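Local structure of TetR-family transcriptional regulator (Streptomyces coelicolor A3, 2QIB) at residues R154-I157 / S158-E161; T180-V183 / H184-A187; G20-L23 / D24-R28. The protein probably binds regulatory DNA through a helix-turn-helix domain and controls transcription. One frame throughout, in Å; residues are numbered along the deposited sequence.

Overall arrangement
From the N terminus the chain first passes interaction 3, in helix 11-28 of the DNA-binding domain, then interaction 1 in helix 147-168 and interaction 2 in helix 175-194, both in the C-terminal domain. Each joins successive turns of one helix, so none closes a long loop and none crosses another. Interactions 1 and 2 lie on consecutive helices that pack together, their centres about 11 Å apart, with W156 and L159 meeting L182, D185 and F186; both also reach the second subunit. Interaction 3 stands apart, its nearest atoms about 15 Å from interaction 1 and 19 Å from interaction 2, and belongs to the packing round the helix-turn-helix.

Interaction 1: residues R154-I157 / S158-E161; sequences RSWI and SLAE
The indole of W156 lies over the methyl of A160, one turn further along helix 147-168. A160 CB stands 4.1 Å from the centroid of the W156 six-membered ring and 12° off its normal, a CH-pi contact over one face, displaced toward the rim where CH2 is the nearest ring atom. W156 holds CG anti to its backbone N (chi1 -179°), which puts the ring beside the carbonyl carbon, on the side where the next turn comes round. The five-membered end serves a different neighbour: W156 CD1 touches L159 CD2 at 4.1 Å, the two side chains crossing at about a right angle. Outside the pair, NE1 is hydrogen-bonded to L182 O and F186 meets the indole edge-to-face, which together would limit its rotation. Backbone i to i+4 bonds join the same turns, the one from A160 N to W156 O measuring 2.8 Å. In this all-helical C-terminal domain the helix also faces the second subunit, consistent with the helical bundle through which TetR-family proteins dimerise; S158 OG is hydrogen-bonded to S162 OG of that subunit. On another flank E161 turns CG back beside its own N (chi1 -71°), bringing CG 3.3 Å from I157 O. The extended chain then carries E161 OE2 to within 3.7 Å of I157 CG2, while the carboxylate forms a salt bridge with R129 of helix 119-140.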
# COMPACT_ATOMS: atom_id res chain seq x y z
N ARG A 154 -4.76 -7.59 -5.30
CA ARG A 154 -4.62 -7.03 -3.96
C ARG A 154 -3.47 -6.01 -3.91
O ARG A 154 -3.57 -4.98 -3.19
CB ARG A 154 -4.45 -8.15 -2.96
CG ARG A 154 -5.68 -9.08 -2.89
CD ARG A 154 -5.69 -9.75 -1.51
NE ARG A 154 -6.78 -10.70 -1.32
CZ ARG A 154 -8.00 -10.41 -0.85
NH1 ARG A 154 -8.35 -9.16 -0.53
NH2 ARG A 154 -8.88 -11.38 -0.66
N SER A 155 -2.41 -6.25 -4.66
CA SER A 155 -1.26 -5.32 -4.63
C SER A 155 -1.66 -4.01 -5.34
O SER A 155 -1.21 -2.91 -4.92
CB SER A 155 0.01 -5.93 -5.23
OG SER A 155 -0.15 -6.15 -6.61
N TRP A 156 -2.55 -4.10 -6.34
CA TRP A 156 -3.06 -2.89 -7.00
C TRP A 156 -3.92 -2.08 -6.04
O TRP A 156 -3.83 -0.86 -6.01
CB TRP A 156 -3.86 -3.20 -8.25
CG TRP A 156 -4.33 -1.93 -8.91
CD1 TRP A 156 -3.66 -1.13 -9.81
CD2 TRP A 156 -5.58 -1.29 -8.66
NE1 TRP A 156 -4.48 -0.03 -10.17
CE2 TRP A 156 -5.63 -0.11 -9.45
CE3 TRP A 156 -6.68 -1.60 -7.83
CZ2 TRP A 156 -6.75 0.74 -9.44
CZ3 TRP A 156 -7.81 -0.74 -7.84
CH2 TRP A 156 -7.80 0.41 -8.63
N ILE A 157 -4.76 -2.76 -5.28
CA ILE A 157 -5.58 -2.09 -4.23
C ILE A 157 -4.65 -1.33 -3.26
O ILE A 157 -4.89 -0.18 -2.96
CB ILE A 157 -6.49 -3.09 -3.48
CG1 ILE A 157 -7.57 -3.61 -4.45
CG2 ILE A 157 -7.12 -2.42 -2.22
CD1 ILE A 157 -8.30 -4.88 -3.97
N SER A 158 -3.53 -1.93 -2.84
CA SER A 158 -2.54 -1.21 -2.00
C SER A 158 -1.94 -0.01 -2.73
O SER A 158 -1.70 1.06 -2.13
CB SER A 158 -1.42 -2.16 -1.56
OG SER A 158 -1.97 -3.26 -0.80
N LEU A 159 -1.66 -0.18 -4.02
CA LEU A 159 -1.12 0.88 -4.88
C LEU A 159 -2.13 2.07 -4.93
O LEU A 159 -1.73 3.26 -4.87
CB LEU A 159 -0.89 0.36 -6.31
CG LEU A 159 -0.23 1.40 -7.21
CD1 LEU A 159 1.23 1.59 -6.77
CD2 LEU A 159 -0.29 0.89 -8.64
N ALA A 160 -3.41 1.73 -5.10
CA ALA A 160 -4.46 2.75 -5.16
C ALA A 160 -4.65 3.51 -3.83
O ALA A 160 -4.85 4.73 -3.82
CB ALA A 160 -5.79 2.14 -5.64
N GLU A 161 -4.54 2.80 -2.69
CA GLU A 161 -4.52 3.44 -1.37
C GLU A 161 -3.32 4.41 -1.25
O GLU A 161 -3.44 5.58 -0.85
CB GLU A 161 -4.36 2.33 -0.31
CG GLU A 161 -5.57 1.51 -0.15
CD GLU A 161 -5.38 0.43 0.94
OE1 GLU A 161 -4.55 0.62 1.86
OE2 GLU A 161 -6.06 -0.59 0.85

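Interaction 2: residues T180-V183 / H184-A187; sequences TQLV and HDFA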
# COMPACT_ATOMS: atom_id res chain seq x y z
N THR A 180 -6.40 8.34 -14.14
CA THR A 180 -5.96 7.66 -15.38
C THR A 180 -4.73 6.81 -15.13
O THR A 180 -4.61 5.67 -15.62
CB THR A 180 -5.73 8.69 -16.50
OG1 THR A 180 -7.03 9.16 -16.90
CG2 THR A 180 -5.05 8.05 -17.69
N GLN A 181 -3.80 7.38 -14.37
CA GLN A 181 -2.58 6.63 -14.00
C GLN A 181 -2.88 5.31 -13.31
O GLN A 181 -2.28 4.29 -13.67
CB GLN A 181 -1.72 7.50 -13.10
CG GLN A 181 -0.35 6.82 -12.72
CD GLN A 181 0.67 7.84 -12.32
OE1 GLN A 181 1.16 8.58 -13.18
NE2 GLN A 181 1.05 7.86 -11.04
N LEU A 182 -3.82 5.31 -12.36
CA LEU A 182 -4.15 4.06 -11.65
C LEU A 182 -4.78 3.01 -12.59
O LEU A 182 -4.52 1.79 -12.43
CB LEU A 182 -5.08 4.34 -10.47
CG LEU A 182 -4.27 4.87 -9.28
CD1 LEU A 182 -5.21 5.46 -8.25
CD2 LEU A 182 -3.32 3.80 -8.62
N VAL A 183 -5.58 3.47 -13.55
CA VAL A 183 -6.15 2.57 -14.56
C VAL A 183 -5.04 1.96 -15.43
O VAL A 183 -4.97 0.71 -15.59
CB VAL A 183 -7.22 3.27 -15.43
CG1 VAL A 183 -7.74 2.28 -16.52
CG2 VAL A 183 -8.34 3.74 -14.52
N HIS A 184 -4.13 2.80 -15.94
CA HIS A 184 -2.99 2.29 -16.68
C HIS A 184 -2.10 1.38 -15.83
O HIS A 184 -1.64 0.35 -16.32
CB HIS A 184 -2.15 3.43 -17.19
CG HIS A 184 -2.81 4.21 -18.29
ND1 HIS A 184 -3.55 3.60 -19.29
CD2 HIS A 184 -2.78 5.53 -18.59
CE1 HIS A 184 -3.95 4.52 -20.15
NE2 HIS A 184 -3.52 5.70 -19.73
N ASP A 185 -1.89 1.75 -14.56
CA ASP A 185 -1.10 0.93 -13.63
C ASP A 185 -1.67 -0.48 -13.52
O ASP A 185 -0.93 -1.43 -13.48
CB ASP A 185 -1.09 1.54 -12.24
CG ASP A 185 -0.22 2.80 -12.15
OD1 ASP A 185 0.62 3.01 -13.05
OD2 ASP A 185 -0.38 3.57 -11.15
N PHE A 186 -3.00 -0.60 -13.48
CA PHE A 186 -3.64 -1.90 -13.34
C PHE A 186 -3.27 -2.75 -14.57
O PHE A 186 -2.84 -3.89 -14.44
CB PHE A 186 -5.18 -1.73 -13.22
CG PHE A 186 -5.91 -3.01 -12.80
CD1 PHE A 186 -6.36 -3.19 -11.50
CD2 PHE A 186 -6.17 -4.00 -13.76
CE1 PHE A 186 -7.01 -4.39 -11.10
CE2 PHE A 186 -6.83 -5.20 -13.40
CZ PHE A 186 -7.25 -5.39 -12.07
N ALA A 187 -3.47 -2.21 -15.78
CA ALA A 187 -3.11 -2.93 -17.03
C ALA A 187 -1.63 -3.34 -17.00
O ALA A 187 -1.25 -4.50 -17.32
CB ALA A 187 -3.40 -2.03 -18.23
O HOH W 1 -0.10 5.61 -9.18
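H184 lays its imidazole alongside T180, both side chains pointing the same way: T180 CG2 is 3.5 Å from H184 NE2 and meets the ring obliquely. The backbone of the same pair is joined by a straight helical bond from H184 N to T180 O (2.9 Å, 175° at the hydrogen). H184 ND1 is hydrogen-bonded to a hexaethylene glycol, and its ring meets that of Y196 of the second subunit with planes nearly parallel, so this flank of helix 175-194 belongs to the dimer contact of the C-terminal domain. One residue on, D185 swings CG beside its backbone N (chi1 -72°), bringing the carboxylate back toward the preceding turn. Q181 O sits above the carboxylate face, 3.0 Å from D185 CG and equidistant from D185 OD1 and OD2 at 3.2 Å. Q181 O also accepts D185 N at 2.7 Å. The Q181 amide and the carboxylate are joined by one water, which accepts from Q181 NE2 (3.1 Å) and donates to D185 OD2 (2.8 Å); their planes differ by 42°. Repulsion between Q181 O and the two carboxylate oxygens is thus probably balanced in part by attraction to the electron-poor carboxylate carbon and by the D185 N-H.

Interaction 3: residues G20-L23 / D24-R28; sequences GVAL and DLFSR
L23 and S27 meet one turn apart on helix 11-28, S27 CB lying 3.2 Å from L23 O. The same carbonyl takes a weak bond from S27 N; S27 OG also comes close, but its position is less sure. The L23 side chain packs on A64, R67 and A68 of helix 57-75. D24 works differently. D24 CB rests 3.4 Å from V21 O, and D24 N donates to G20 O. The carboxylate, however, leads away from the preceding turn and forms a weak salt bridge, D24 OD1 to R28 NH1 at 3.5 Å, on the exposed side of the helix. A22 looks inward. A22 CB touches F26 CD2 at 4.1 Å, and A22 O is gripped by F26 N at 2.8 Å with a nearly straight bond (168°). F26 places CG beside its own N (chi1 -74°), drawing the ring back along the helix until F26 CD2 is 3.1 Å from A22 O. The ring then meets Y61 edge-to-face, while A22 packs on L60, both residues of helix 57-75. V21 and L25, bonded through L25 N and V21 O, both touch I39 of helix 36-43. One helix thus presents separate faces to helix 57-75, to helix 36-43 and to solvent, the arrangement of the first helix in the three-helix DNA-binding domain of TetR-family regulators, packed against the predicted helix-turn-helix motif.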
# COMPACT_ATOMS: atom_id res chain seq x y z
N GLY A 20 -23.60 11.42 11.82
CA GLY A 20 -23.30 12.35 10.68
C GLY A 20 -22.39 13.51 11.10
O GLY A 20 -21.47 13.88 10.38
N VAL A 21 -22.68 14.08 12.27
CA VAL A 21 -21.90 15.17 12.79
C VAL A 21 -20.50 14.67 13.07
O VAL A 21 -19.50 15.33 12.72
CB VAL A 21 -22.56 15.72 14.05
CG1 VAL A 21 -21.61 16.63 14.82
CG2 VAL A 21 -23.87 16.44 13.68
N ALA A 22 -20.41 13.52 13.72
CA ALA A 22 -19.11 12.89 14.00
C ALA A 22 -18.33 12.64 12.73
O ALA A 22 -17.12 12.92 12.66
CB ALA A 22 -19.29 11.59 14.77
N LEU A 23 -19.00 12.08 11.73
CA LEU A 23 -18.34 11.81 10.46
C LEU A 23 -17.82 13.10 9.84
O LEU A 23 -16.69 13.15 9.34
CB LEU A 23 -19.29 11.10 9.50
CG LEU A 23 -18.61 10.72 8.18
CD1 LEU A 23 -17.23 10.04 8.37
CD2 LEU A 23 -19.54 9.82 7.42
N ASP A 24 -18.63 14.16 9.90
CA ASP A 24 -18.19 15.45 9.37
C ASP A 24 -16.88 15.94 10.03
O ASP A 24 -15.92 16.30 9.36
CB ASP A 24 -19.28 16.51 9.57
CG ASP A 24 -18.87 17.86 9.00
OD1 ASP A 24 -18.46 17.90 7.83
OD2 ASP A 24 -18.94 18.88 9.71
N LEU A 25 -16.85 15.92 11.36
CA LEU A 25 -15.69 16.42 12.11
C LEU A 25 -14.47 15.52 11.94
O LEU A 25 -13.37 16.03 11.71
CB LEU A 25 -16.03 16.66 13.58
CG LEU A 25 -17.09 17.75 13.83
CD1 LEU A 25 -17.20 18.01 15.34
CD2 LEU A 25 -16.76 19.03 13.07
N PHE A 26 -14.68 14.20 12.03
CA PHE A 26 -13.59 13.23 11.85
C PHE A 26 -13.11 13.20 10.40
O PHE A 26 -12.02 12.67 10.12
CB PHE A 26 -14.01 11.84 12.29
CG PHE A 26 -14.09 11.67 13.80
CD1 PHE A 26 -12.98 11.98 14.62
CD2 PHE A 26 -15.24 11.15 14.40
CE1 PHE A 26 -13.05 11.78 16.02
CE2 PHE A 26 -15.32 10.96 15.77
CZ PHE A 26 -14.23 11.28 16.60
N SER A 27 -13.90 13.74 9.48
CA SER A 27 -13.43 13.85 8.09
C SER A 27 -12.51 15.05 7.94
O SER A 27 -11.55 15.02 7.16
CB SER A 27 -14.60 13.95 7.10
OG SER A 27 -15.29 12.70 7.10
N ARG A 28 -12.81 16.12 8.68
CA ARG A 28 -12.13 17.41 8.54
C ARG A 28 -10.79 17.51 9.24
O ARG A 28 -9.95 18.33 8.86
CB ARG A 28 -13.03 18.54 9.08
CG ARG A 28 -14.25 18.78 8.22
CD ARG A 28 -15.30 19.58 9.03
NE ARG A 28 -15.18 20.98 8.69
CZ ARG A 28 -15.91 21.58 7.75
NH1 ARG A 28 -16.87 20.90 7.12
NH2 ARG A 28 -15.71 22.85 7.48